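Local coordinates for penicillin-binding protein activator LpoA (Escherichia coli, PDB 6DR3) that regulates peptidoglycan synthesis as an outer-membrane lipoprotein that stimulates the transpeptidase activity of penicillin-binding protein 1A, and whose amino-terminal domain is given here, at residues S6-M10 against Q11-Q15; Q26-D30 against D31-N35; A53-L56 against F57-P61; Q142-I145 against D146-Q150; Q179-W182 against F183-N187. All coordinates share one frame; numbering follows the deposited sequence.

Interaction 1. Residues S6-M10 against Q11-Q15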
# COMPACT_ATOMS: atom_id res chain seq x y z
N SER A 6 1.10 -16.69 -17.43
CA SER A 6 1.21 -15.41 -16.74
C SER A 6 0.96 -15.50 -15.23
O SER A 6 0.72 -14.47 -14.59
CB SER A 6 0.24 -14.40 -17.36
OG SER A 6 -1.10 -14.85 -17.26
N THR A 7 1.03 -16.70 -14.65
CA THR A 7 0.68 -16.87 -13.24
C THR A 7 1.47 -15.91 -12.34
O THR A 7 0.89 -15.12 -11.60
CB THR A 7 0.92 -18.32 -12.82
OG1 THR A 7 0.07 -19.18 -13.60
CG2 THR A 7 0.61 -18.53 -11.34
N ALA A 8 2.81 -15.99 -12.40
CA ALA A 8 3.63 -15.21 -11.49
C ALA A 8 3.33 -13.72 -11.59
O ALA A 8 3.22 -13.03 -10.57
CB ALA A 8 5.12 -15.46 -11.77
N TYR A 9 3.20 -13.20 -12.81
CA TYR A 9 2.90 -11.78 -12.98
C TYR A 9 1.53 -11.45 -12.40
O TYR A 9 1.38 -10.46 -11.66
CB TYR A 9 2.98 -11.40 -14.45
CG TYR A 9 4.15 -12.02 -15.19
CD1 TYR A 9 5.44 -11.51 -15.04
CD2 TYR A 9 3.96 -13.10 -16.03
CE1 TYR A 9 6.51 -12.08 -15.70
CE2 TYR A 9 5.03 -13.68 -16.70
CZ TYR A 9 6.29 -13.16 -16.53
OH TYR A 9 7.35 -13.74 -17.20
N MET A 10 0.53 -12.26 -12.72
CA MET A 10 -0.81 -12.05 -12.17
C MET A 10 -0.78 -12.04 -10.65
O MET A 10 -1.40 -11.18 -10.02
CB MET A 10 -1.76 -13.13 -12.68
CG MET A 10 -3.23 -12.86 -12.38
SD MET A 10 -3.87 -11.44 -13.28
CE MET A 10 -3.90 -12.07 -14.95
N GLN A 11 -0.05 -12.98 -10.05
CA GLN A 11 0.03 -13.07 -8.60
C GLN A 11 1.00 -12.05 -7.99
O GLN A 11 1.03 -11.92 -6.76
CB GLN A 11 0.46 -14.48 -8.18
CG GLN A 11 -0.60 -15.54 -8.39
CD GLN A 11 -0.12 -16.92 -8.02
OE1 GLN A 11 1.07 -17.15 -7.83
NE2 GLN A 11 -1.06 -17.86 -7.90
N GLY A 12 1.77 -11.34 -8.81
CA GLY A 12 2.70 -10.36 -8.29
C GLY A 12 4.02 -10.92 -7.81
O GLY A 12 4.79 -10.18 -7.18
N THR A 13 4.30 -12.19 -8.07
CA THR A 13 5.59 -12.78 -7.74
C THR A 13 6.64 -12.51 -8.81
O THR A 13 7.80 -12.88 -8.62
CB THR A 13 5.44 -14.29 -7.52
OG1 THR A 13 4.79 -14.87 -8.66
CG2 THR A 13 4.60 -14.56 -6.27
N ALA A 14 6.24 -11.89 -9.91
CA ALA A 14 7.15 -11.41 -10.94
C ALA A 14 6.54 -10.15 -11.53
O ALA A 14 5.32 -9.95 -11.47
CB ALA A 14 7.40 -12.46 -12.02
N GLN A 15 7.39 -9.29 -12.09
CA GLN A 15 6.93 -8.05 -12.70
C GLN A 15 7.56 -7.87 -14.07
O GLN A 15 8.71 -8.26 -14.31
CB GLN A 15 7.27 -6.82 -11.83
CG GLN A 15 6.17 -6.41 -10.86
CD GLN A 15 6.20 -7.19 -9.56
OE1 GLN A 15 7.22 -7.78 -9.20
NE2 GLN A 15 5.08 -7.19 -8.84
O HOH W 1 3.25 -8.60 -11.46

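Interaction 2. Residues Q26-D30 against D31-N35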
# COMPACT_ATOMS: atom_id res chain seq x y z
N GLN A 26 -0.66 -10.21 -27.68
CA GLN A 26 -0.80 -10.37 -29.12
C GLN A 26 -0.42 -11.76 -29.61
O GLN A 26 -0.65 -12.06 -30.79
CB GLN A 26 0.04 -9.31 -29.84
CG GLN A 26 -0.42 -7.89 -29.59
CD GLN A 26 0.51 -6.85 -30.19
OE1 GLN A 26 1.56 -7.18 -30.74
NE2 GLN A 26 0.13 -5.58 -30.09
N GLN A 27 0.14 -12.61 -28.75
CA GLN A 27 0.52 -13.97 -29.11
C GLN A 27 -0.35 -15.02 -28.43
O GLN A 27 0.03 -16.18 -28.35
CB GLN A 27 1.99 -14.21 -28.77
CG GLN A 27 2.97 -13.31 -29.49
CD GLN A 27 4.41 -13.58 -29.10
OE1 GLN A 27 4.68 -14.32 -28.15
NE2 GLN A 27 5.35 -12.99 -29.84
N SER A 28 -1.53 -14.62 -27.94
CA SER A 28 -2.38 -15.51 -27.17
C SER A 28 -3.83 -15.28 -27.54
O SER A 28 -4.17 -14.34 -28.27
CB SER A 28 -2.17 -15.31 -25.66
OG SER A 28 -2.35 -13.95 -25.31
N SER A 29 -4.70 -16.15 -27.03
CA SER A 29 -6.14 -16.03 -27.27
C SER A 29 -6.88 -16.55 -26.05
O SER A 29 -6.30 -17.14 -25.14
CB SER A 29 -6.55 -16.80 -28.53
OG SER A 29 -6.18 -18.16 -28.44
N ASP A 30 -8.19 -16.30 -26.03
CA ASP A 30 -9.10 -16.85 -25.01
C ASP A 30 -8.63 -16.35 -23.64
O ASP A 30 -8.23 -15.18 -23.51
CB ASP A 30 -9.16 -18.36 -25.17
CG ASP A 30 -10.30 -18.98 -24.38
OD1 ASP A 30 -11.46 -18.57 -24.59
OD2 ASP A 30 -10.03 -19.88 -23.56
N ASP A 31 -8.66 -17.19 -22.60
CA ASP A 31 -8.39 -16.73 -21.25
C ASP A 31 -6.94 -16.31 -21.08
O ASP A 31 -6.64 -15.35 -20.35
CB ASP A 31 -8.75 -17.82 -20.24
CG ASP A 31 -10.24 -17.94 -20.02
OD1 ASP A 31 -10.88 -16.92 -19.68
OD2 ASP A 31 -10.79 -19.05 -20.20
N THR A 32 -6.01 -17.02 -21.73
CA THR A 32 -4.61 -16.61 -21.69
C THR A 32 -4.47 -15.16 -22.13
O THR A 32 -3.73 -14.38 -21.51
CB THR A 32 -3.77 -17.53 -22.58
OG1 THR A 32 -3.93 -18.89 -22.15
CG2 THR A 32 -2.29 -17.16 -22.52
N ARG A 33 -5.18 -14.78 -23.19
CA ARG A 33 -5.12 -13.40 -23.67
C ARG A 33 -5.73 -12.43 -22.67
O ARG A 33 -5.19 -11.34 -22.44
CB ARG A 33 -5.83 -13.30 -25.02
CG ARG A 33 -5.72 -11.94 -25.69
CD ARG A 33 -6.64 -11.84 -26.89
NE ARG A 33 -6.48 -10.58 -27.61
CZ ARG A 33 -5.61 -10.38 -28.59
NH1 ARG A 33 -4.80 -11.36 -28.99
NH2 ARG A 33 -5.54 -9.19 -29.18
N ILE A 34 -6.86 -12.81 -22.05
CA ILE A 34 -7.49 -11.95 -21.06
C ILE A 34 -6.52 -11.67 -19.91
O ILE A 34 -6.41 -10.53 -19.43
CB ILE A 34 -8.80 -12.57 -20.55
CG1 ILE A 34 -9.86 -12.54 -21.66
CG2 ILE A 34 -9.31 -11.84 -19.30
CD1 ILE A 34 -11.13 -13.29 -21.32
N ASN A 35 -5.82 -12.71 -19.44
CA ASN A 35 -4.90 -12.52 -18.33
C ASN A 35 -3.79 -11.55 -18.70
O ASN A 35 -3.47 -10.63 -17.93
CB ASN A 35 -4.32 -13.87 -17.91
CG ASN A 35 -5.36 -14.78 -17.27
OD1 ASN A 35 -6.34 -14.30 -16.70
ND2 ASN A 35 -5.14 -16.08 -17.36
O HOH W 2 -6.74 -19.85 -23.11

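Interaction 3. Residues A53-L56 against F57-P61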
# COMPACT_ATOMS: atom_id res chain seq x y z
N ALA A 53 -4.64 2.61 -20.69
CA ALA A 53 -5.20 1.73 -19.66
C ALA A 53 -6.72 1.73 -19.72
O ALA A 53 -7.35 0.67 -19.71
CB ALA A 53 -4.71 2.16 -18.28
N VAL A 54 -7.32 2.92 -19.80
CA VAL A 54 -8.77 3.03 -19.90
C VAL A 54 -9.28 2.28 -21.12
O VAL A 54 -10.20 1.47 -21.04
CB VAL A 54 -9.19 4.51 -19.92
CG1 VAL A 54 -10.67 4.67 -20.30
CG2 VAL A 54 -8.92 5.16 -18.58
N GLU A 55 -8.69 2.55 -22.29
CA GLU A 55 -9.17 1.95 -23.52
C GLU A 55 -9.07 0.43 -23.46
O GLU A 55 -10.02 -0.28 -23.80
CB GLU A 55 -8.40 2.50 -24.72
CG GLU A 55 -8.76 1.84 -26.04
CD GLU A 55 -10.25 1.88 -26.32
OE1 GLU A 55 -10.93 2.80 -25.82
OE2 GLU A 55 -10.75 0.99 -27.04
N LEU A 56 -7.92 -0.09 -23.03
CA LEU A 56 -7.76 -1.54 -22.94
C LEU A 56 -8.69 -2.12 -21.89
O LEU A 56 -9.17 -3.25 -22.05
CB LEU A 56 -6.30 -1.88 -22.62
CG LEU A 56 -5.86 -3.32 -22.90
CD1 LEU A 56 -6.06 -3.70 -24.37
CD2 LEU A 56 -4.40 -3.50 -22.50
N PHE A 57 -8.96 -1.37 -20.82
CA PHE A 57 -9.96 -1.78 -19.84
C PHE A 57 -11.34 -1.87 -20.49
O PHE A 57 -12.12 -2.79 -20.21
CB PHE A 57 -9.96 -0.80 -18.67
CG PHE A 57 -10.99 -1.09 -17.61
CD1 PHE A 57 -12.30 -0.68 -17.77
CD2 PHE A 57 -10.63 -1.74 -16.44
CE1 PHE A 57 -13.25 -0.94 -16.79
CE2 PHE A 57 -11.57 -1.99 -15.45
CZ PHE A 57 -12.88 -1.59 -15.63
N ASN A 58 -11.67 -0.92 -21.37
CA ASN A 58 -12.96 -0.93 -22.05
C ASN A 58 -13.06 -2.03 -23.09
O ASN A 58 -14.18 -2.36 -23.52
CB ASN A 58 -13.22 0.43 -22.71
CG ASN A 58 -13.41 1.55 -21.71
OD1 ASN A 58 -13.73 1.31 -20.55
ND2 ASN A 58 -13.22 2.78 -22.16
N GLN A 59 -11.94 -2.60 -23.52
CA GLN A 59 -11.94 -3.69 -24.49
C GLN A 59 -11.91 -5.06 -23.84
O GLN A 59 -11.77 -6.07 -24.54
CB GLN A 59 -10.76 -3.54 -25.45
CG GLN A 59 -10.85 -2.33 -26.36
CD GLN A 59 -9.72 -2.27 -27.37
OE1 GLN A 59 -9.01 -3.25 -27.58
NE2 GLN A 59 -9.54 -1.11 -27.99
N LEU A 60 -12.03 -5.14 -22.52
CA LEU A 60 -12.08 -6.43 -21.85
C LEU A 60 -13.35 -7.17 -22.24
O LEU A 60 -14.42 -6.57 -22.31
CB LEU A 60 -12.02 -6.26 -20.33
CG LEU A 60 -10.65 -5.96 -19.74
CD1 LEU A 60 -10.78 -5.52 -18.28
CD2 LEU A 60 -9.74 -7.17 -19.85
N PRO A 61 -13.27 -8.48 -22.50
CA PRO A 61 -14.49 -9.24 -22.80
C PRO A 61 -15.47 -9.19 -21.63
O PRO A 61 -15.10 -8.98 -20.47
CB PRO A 61 -13.98 -10.66 -23.04
CG PRO A 61 -12.55 -10.51 -23.38
CD PRO A 61 -12.07 -9.32 -22.61

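Interaction 4. Residues Q142-I145 against D146-Q150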
# COMPACT_ATOMS: atom_id res chain seq x y z
N GLN A 142 10.35 -0.58 4.17
CA GLN A 142 10.91 0.67 4.69
C GLN A 142 10.14 1.87 4.18
O GLN A 142 9.84 2.80 4.94
CB GLN A 142 12.39 0.77 4.30
CG GLN A 142 13.12 1.93 4.96
CD GLN A 142 13.33 1.71 6.44
OE1 GLN A 142 14.12 0.86 6.84
NE2 GLN A 142 12.62 2.47 7.26
N GLN A 143 9.82 1.88 2.89
CA GLN A 143 9.00 2.93 2.30
C GLN A 143 7.68 3.08 3.05
O GLN A 143 7.26 4.20 3.38
CB GLN A 143 8.77 2.59 0.82
CG GLN A 143 7.65 3.33 0.14
CD GLN A 143 6.33 2.59 0.15
OE1 GLN A 143 6.29 1.36 0.28
NE2 GLN A 143 5.24 3.33 0.01
N ASN A 144 7.01 1.96 3.34
CA ASN A 144 5.77 2.00 4.11
C ASN A 144 6.02 2.50 5.53
O ASN A 144 5.26 3.33 6.04
CB ASN A 144 5.14 0.61 4.11
CG ASN A 144 3.98 0.49 5.09
OD1 ASN A 144 4.17 0.49 6.30
ND2 ASN A 144 2.77 0.37 4.55
N ILE A 145 7.07 1.99 6.18
CA ILE A 145 7.37 2.40 7.54
C ILE A 145 7.65 3.90 7.60
O ILE A 145 7.17 4.60 8.51
CB ILE A 145 8.56 1.58 8.08
CG1 ILE A 145 8.11 0.13 8.32
CG2 ILE A 145 9.13 2.18 9.36
CD1 ILE A 145 9.24 -0.84 8.55
N ASP A 146 8.42 4.42 6.64
CA ASP A 146 8.76 5.84 6.65
C ASP A 146 7.53 6.71 6.41
O ASP A 146 7.45 7.81 6.96
CB ASP A 146 9.83 6.13 5.60
CG ASP A 146 11.17 5.51 5.96
OD1 ASP A 146 11.32 5.05 7.11
OD2 ASP A 146 12.06 5.49 5.09
N ALA A 147 6.59 6.25 5.59
CA ALA A 147 5.34 6.98 5.41
C ALA A 147 4.52 6.97 6.69
O ALA A 147 3.91 7.98 7.05
CB ALA A 147 4.54 6.39 4.25
N THR A 148 4.49 5.83 7.39
CA THR A 148 3.81 5.78 8.68
C THR A 148 4.40 6.80 9.64
O THR A 148 3.67 7.47 10.37
CB THR A 148 3.90 4.37 9.27
OG1 THR A 148 3.41 3.41 8.32
CG2 THR A 148 3.09 4.27 10.56
N TRP A 149 5.73 6.93 9.65
CA TRP A 149 6.35 7.87 10.58
C TRP A 149 6.05 9.31 10.21
O TRP A 149 5.78 10.14 11.09
CB TRP A 149 7.86 7.65 10.65
CG TRP A 149 8.47 8.58 11.64
CD1 TRP A 149 9.35 9.60 11.39
CD2 TRP A 149 8.21 8.62 13.05
NE1 TRP A 149 9.66 10.25 12.55
CE2 TRP A 149 8.97 9.67 13.59
CE3 TRP A 149 7.41 7.86 13.90
CZ2 TRP A 149 8.96 9.98 14.94
CZ3 TRP A 149 7.40 8.16 15.25
CH2 TRP A 149 8.17 9.21 15.76
N GLN A 150 6.11 9.65 8.92
CA GLN A 150 5.80 11.02 8.53
C GLN A 150 4.40 11.41 8.96
O GLN A 150 4.17 12.53 9.44
CB GLN A 150 5.97 11.21 7.02
CG GLN A 150 5.52 12.61 6.55
CD GLN A 150 5.90 12.92 5.12
OE1 GLN A 150 5.03 13.23 4.29
NE2 GLN A 150 7.19 12.88 4.82
O HOH W 3 2.85 0.70 8.75

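Interaction 5. Residues Q179-W182 against F183-N187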
# COMPACT_ATOMS: atom_id res chain seq x y z
N GLN A 179 5.37 7.80 18.77
CA GLN A 179 5.02 9.20 18.53
C GLN A 179 5.20 10.03 19.80
O GLN A 179 5.79 11.11 19.78
CB GLN A 179 3.58 9.29 18.02
CG GLN A 179 3.15 10.68 17.57
CD GLN A 179 1.67 10.73 17.23
OE1 GLN A 179 0.83 10.21 17.96
NE2 GLN A 179 1.35 11.36 16.10
N ARG A 180 4.69 9.52 20.93
CA ARG A 180 4.83 10.23 22.19
C ARG A 180 6.29 10.34 22.62
O ARG A 180 6.72 11.39 23.11
CB ARG A 180 4.01 9.54 23.28
CG ARG A 180 2.54 9.91 23.29
CD ARG A 180 2.13 10.52 24.62
NE ARG A 180 2.90 11.72 24.93
CZ ARG A 180 2.81 12.39 26.08
NH1 ARG A 180 1.98 11.99 27.03
NH2 ARG A 180 3.55 13.47 26.28
N VAL A 181 7.06 9.26 22.45
CA VAL A 181 8.49 9.33 22.70
C VAL A 181 9.10 10.48 21.91
O VAL A 181 9.98 11.20 22.40
CB VAL A 181 9.16 7.99 22.36
CG1 VAL A 181 10.68 8.09 22.44
CG2 VAL A 181 8.66 6.89 23.29
N TRP A 182 8.63 10.67 20.67
CA TRP A 182 9.15 11.76 19.85
C TRP A 182 8.71 13.12 20.38
O TRP A 182 9.52 14.05 20.46
CB TRP A 182 8.70 11.58 18.40
CG TRP A 182 9.23 12.64 17.49
CD1 TRP A 182 10.53 12.82 17.11
CD2 TRP A 182 8.48 13.67 16.84
NE1 TRP A 182 10.63 13.90 16.27
CE2 TRP A 182 9.39 14.44 16.09
CE3 TRP A 182 7.12 14.01 16.83
CZ2 TRP A 182 8.98 15.53 15.33
CZ3 TRP A 182 6.72 15.10 16.07
CH2 TRP A 182 7.65 15.85 15.33
N PHE A 183 7.43 13.25 20.76
CA PHE A 183 6.96 14.51 21.34
C PHE A 183 7.78 14.89 22.56
O PHE A 183 8.05 16.07 22.79
CB PHE A 183 5.48 14.40 21.71
CG PHE A 183 4.54 14.34 20.54
CD1 PHE A 183 4.84 14.94 19.33
CD2 PHE A 183 3.32 13.68 20.65
CE1 PHE A 183 3.96 14.89 18.26
CE2 PHE A 183 2.44 13.62 19.59
CZ PHE A 183 2.76 14.22 18.39
N ASP A 184 8.18 13.91 23.37
CA ASP A 184 8.75 14.17 24.68
C ASP A 184 10.26 14.37 24.68
O ASP A 184 10.78 15.01 25.60
CB ASP A 184 8.40 13.03 25.64
CG ASP A 184 6.92 12.97 25.96
OD1 ASP A 184 6.17 13.85 25.49
OD2 ASP A 184 6.51 12.04 26.69
N ASN A 185 10.98 13.86 23.68
CA ASN A 185 12.43 13.90 23.69
C ASN A 185 13.04 14.55 22.46
O ASN A 185 14.27 14.57 22.33
CB ASN A 185 13.00 12.47 23.82
CG ASN A 185 12.56 11.79 25.11
OD1 ASN A 185 13.20 11.95 26.15
ND2 ASN A 185 11.48 11.03 25.04
N ARG A 186 12.22 15.08 21.54
CA ARG A 186 12.76 15.62 20.29
C ARG A 186 13.75 16.76 20.51
O ARG A 186 14.42 17.16 19.54
CB ARG A 186 11.61 16.10 19.39
CG ARG A 186 10.60 17.02 20.05
CD ARG A 186 9.45 17.33 19.11
NE ARG A 186 8.32 17.94 19.81
CZ ARG A 186 7.15 18.20 19.24
NH1 ARG A 186 6.94 17.91 17.97
NH2 ARG A 186 6.18 18.75 19.96
N ASN A 187 13.88 17.28 21.73
CA ASN A 187 14.84 18.33 22.02
C ASN A 187 16.13 17.80 22.65
O ASN A 187 16.99 18.61 23.02
CB ASN A 187 14.21 19.38 22.95
CG ASN A 187 14.83 20.75 22.78
OD1 ASN A 187 14.51 21.48 21.85
ND2 ASN A 187 15.73 21.11 23.70

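Interaction 1. Residues S6-M10 against Q11-Q15
The carbonyl oxygen A8 O draws in the chain that leaves the helix: A14 N reaches A8 O at 3.3 Å from well above the carbonyl plane, and T13 N lies 2.8 Å from A8 O in a weak, bent bond. One residue further on, Y9 O accepts G12 N at 3.0 Å, again from above its carbonyl plane. A water donates to both Y9 O and A14 O and so ties the outgoing loop to the helix. Just before the turn, Q11 N to T7 O (2.8 Å) is still an ordinary helical bond. Side chains pack round this backbone core. A14 CB faces the helix, 3.8 Å from A8 CB and 3.7 Å from Y9 CD1. With CG anti to the Y9 carbonyl carbon (chi1 -42°), the ring is carried out beside that methyl, while Y9 CA makes a nearly straight C-H...O contact with A14 O. T7 and Q11 lie alongside one another, T7 CG2 resting 3.8 Å from Q11 CD; T7 OG1 bonds D4 OD1. S6 and M10 pack on helix 30-47, and M10 O takes a bond from R42. G12 has a positive phi (82°); with the bonds T13 N to A8 O and G12 N to Y9 O, and A14 N to A8 O in addition, it closes the short helix 7-11 in a Schellman motif.

Interaction 2. Residues Q26-D30 against D31-N35
S28 and S29 run extended, D30 turns the chain through a positive phi (60°), and the helix then winds up so that I34 N bonds D30 O at 3.1 Å and R33 N bonds S29 O more weakly at 3.3 Å. R33 also reaches back with its side chain. Its CG stands anti to the backbone N (chi1 -175°) and the chain stays extended as far as NE, which lays the arginine alongside the incoming loop and brings NH1 to S28 O at 3.1 Å. The bond is fairly straight (153° at the hydrogen), and the oxygen sits at the edge of the guanidinium, in its plane. Arginine main-chain and side-chain donors thus hold two successive carbonyls of the linker. On S28 itself, CB touches the methyl T32 CG2 at 3.6 Å, while S28 OG, 3.6 Å from R33 CB, has its polar partners in Q24 O and M25 O. The side chains of D30 and D31 lie side by side, pointing the same way, OD2 of D30 3.5 Å from OD2 of D31, with the carboxylates turned well out of a common plane; their mutual repulsion is probably eased by the helix N-terminus. A water accepts from T32 N and donates weakly to D30 OD2. The geometry is that of a short loop joining consecutive helices 18-25 and 30-47, in a domain with TPR-like motifs.

Interaction 3. Residues A53-L56 against F57-P61
E55 and Q59, one turn apart, are joined by a side-chain hydrogen bond from Q59 NE2 to E55 OE2, short at 2.6 Å and nearly straight at 160°. E55 OE2 accepts through its anti lone pair, and the oxygen lies close to the plane of the Q59 amide, although the carboxylate and amide planes stand 72° apart. The E55 chain bends at chi2 (54°), which turns its carboxylate along the helix toward Q59; the glutamine comes to meet it extended beyond CG, with Q59 CG 3.4 Å from the same OE2.

Backbone bonds show the helix running out. F57 N to A53 O and N58 N to V54 O, both 2.8 Å, are regular helical bonds. Q59 N, on the first residue to leave helical angles, is shared between E55 O at 3.0 Å and L56 O at 3.2 Å, and both of these bonds are weak.

Van der Waals contacts complete the turn. V54 and N58 lie side by side, the methyl V54 CG1 3.7 Å from N58 ND2. F57 CB rests 3.2 Å from A53 O, and the ring beyond it leads off from the turn. L60 CG approaches L56 O.

Helix 50-58 packs against three neighbours: A53 and L56, with L60 just beyond the helix, meet helix 30-47, whose Q37 also bonds L56 O, while V54 and F57 pack on I79 of helix 66-82, and L56 extends to L22 and M25 of helix 18-25.

Interaction 4. Residues Q142-I145 against D146-Q150
D146 folds back over the turn before it toward Q142, beginning with CB, which lies 3.4 Å from Q142 O. CG stands anti to the D146 carbonyl carbon (chi1 -68°), beside the backbone N, and this sets the carboxylate over the same carbonyl, whose oxygen already accepts D146 N at 2.7 Å. OD1 then takes Q142 NE2 at 2.9 Å, the amide coming from above the carboxylate plane, 39° out of it; the Q142 chain is bent at chi2 to bring it there. OD2 touches Q142 CG at 3.7 Å. Both partners are gripped from beyond the helix as well, D146 OD1 by T214 N and Q142 NE2 by L212 O, so the pair links helix 138-153, one of the helices of this all-helical domain with TPR-like motifs, to the segment 211-215 near the chain's C-terminus. On another side of the helix, N144 O receives two bonds from one residue, T148 N and T148 OG1, each at 2.9 Å; the hydroxyl comes from above the carbonyl plane. A water donates to T148 OG1 and to N144 OD1, bridging the two side chains, and N144 ND2 bonds L129 O and Q132 OE1 of helix 123-132. I145 and T148 both pack on W175 of helix 170-185. W149 N bonds I145 O at 3.0 Å, while its indole leads away to meet W182 edge-to-face.

Interaction 5. Residues Q179-W182 against F183-N187
F183 lies alongside Q179 one turn back, in the last turns of helix 170-185 of this TPR-like helical domain. F183 N bonds Q179 O at 2.9 Å, and the same oxygen sits over one face of the F183 ring, offset toward its rim. Q179 CG touches F183 CE2 at 3.6 Å; the glutamine amide, whose NE2 bonds L152 O, is turned 23° from the ring plane. On its other flank the phenylalanine meets W182 rim to rim, their planes 46° apart. D184 follows with a salt bridge: R180 NH2 reaches the syn lone pair of D184 OD1 at 2.8 Å, but the bond is bent, the oxygen lies out of the guanidinium plane, and the two flat groups are nearly perpendicular. Bends at chi2 and chi3 turn the arginine along the helix; R180 NE is buried here without a partner. N185 grips V181 O with its side chain: ND2 donates at 3.0 Å, in the carbonyl plane and on a lone pair, while N185 N makes a weaker bond to the same oxygen. N185 also meets M191 and M192 of helix 189-202. R186 runs its extended chain across a face of the W182 indole, its CB in a CH-pi contact above the five-membered ring. Its guanidinium, steeply tilted to the indole (67°), forms a cation-pi contact with the six-membered ring, CZ 4.8 Å from the ring centroid and NH1 3.4 Å from W182 CZ3.

The five contacts follow one another along an all-helical chain without strands. Interactions 1, 2 and 3 gather near its N-terminal end: M10 and S6 of interaction 1 touch N35 of interaction 2, and I34 of interaction 2 meets P61 of interaction 3, with centres 14 to 20 Å apart. Interactions 4 and 5 lie on the opposite side of the chain's centre from interactions 1, 2 and 3, on helices 138-153 and 170-185, with centres 17 Å apart, joined by W149 and W182. Interactions 2 and 5 stand about 55 Å apart, centre to centre. Such spacing fits an elongated amino-terminal domain with TPR-like motifs, in which successive helices pack side by side along the chain, as in TPR proteins.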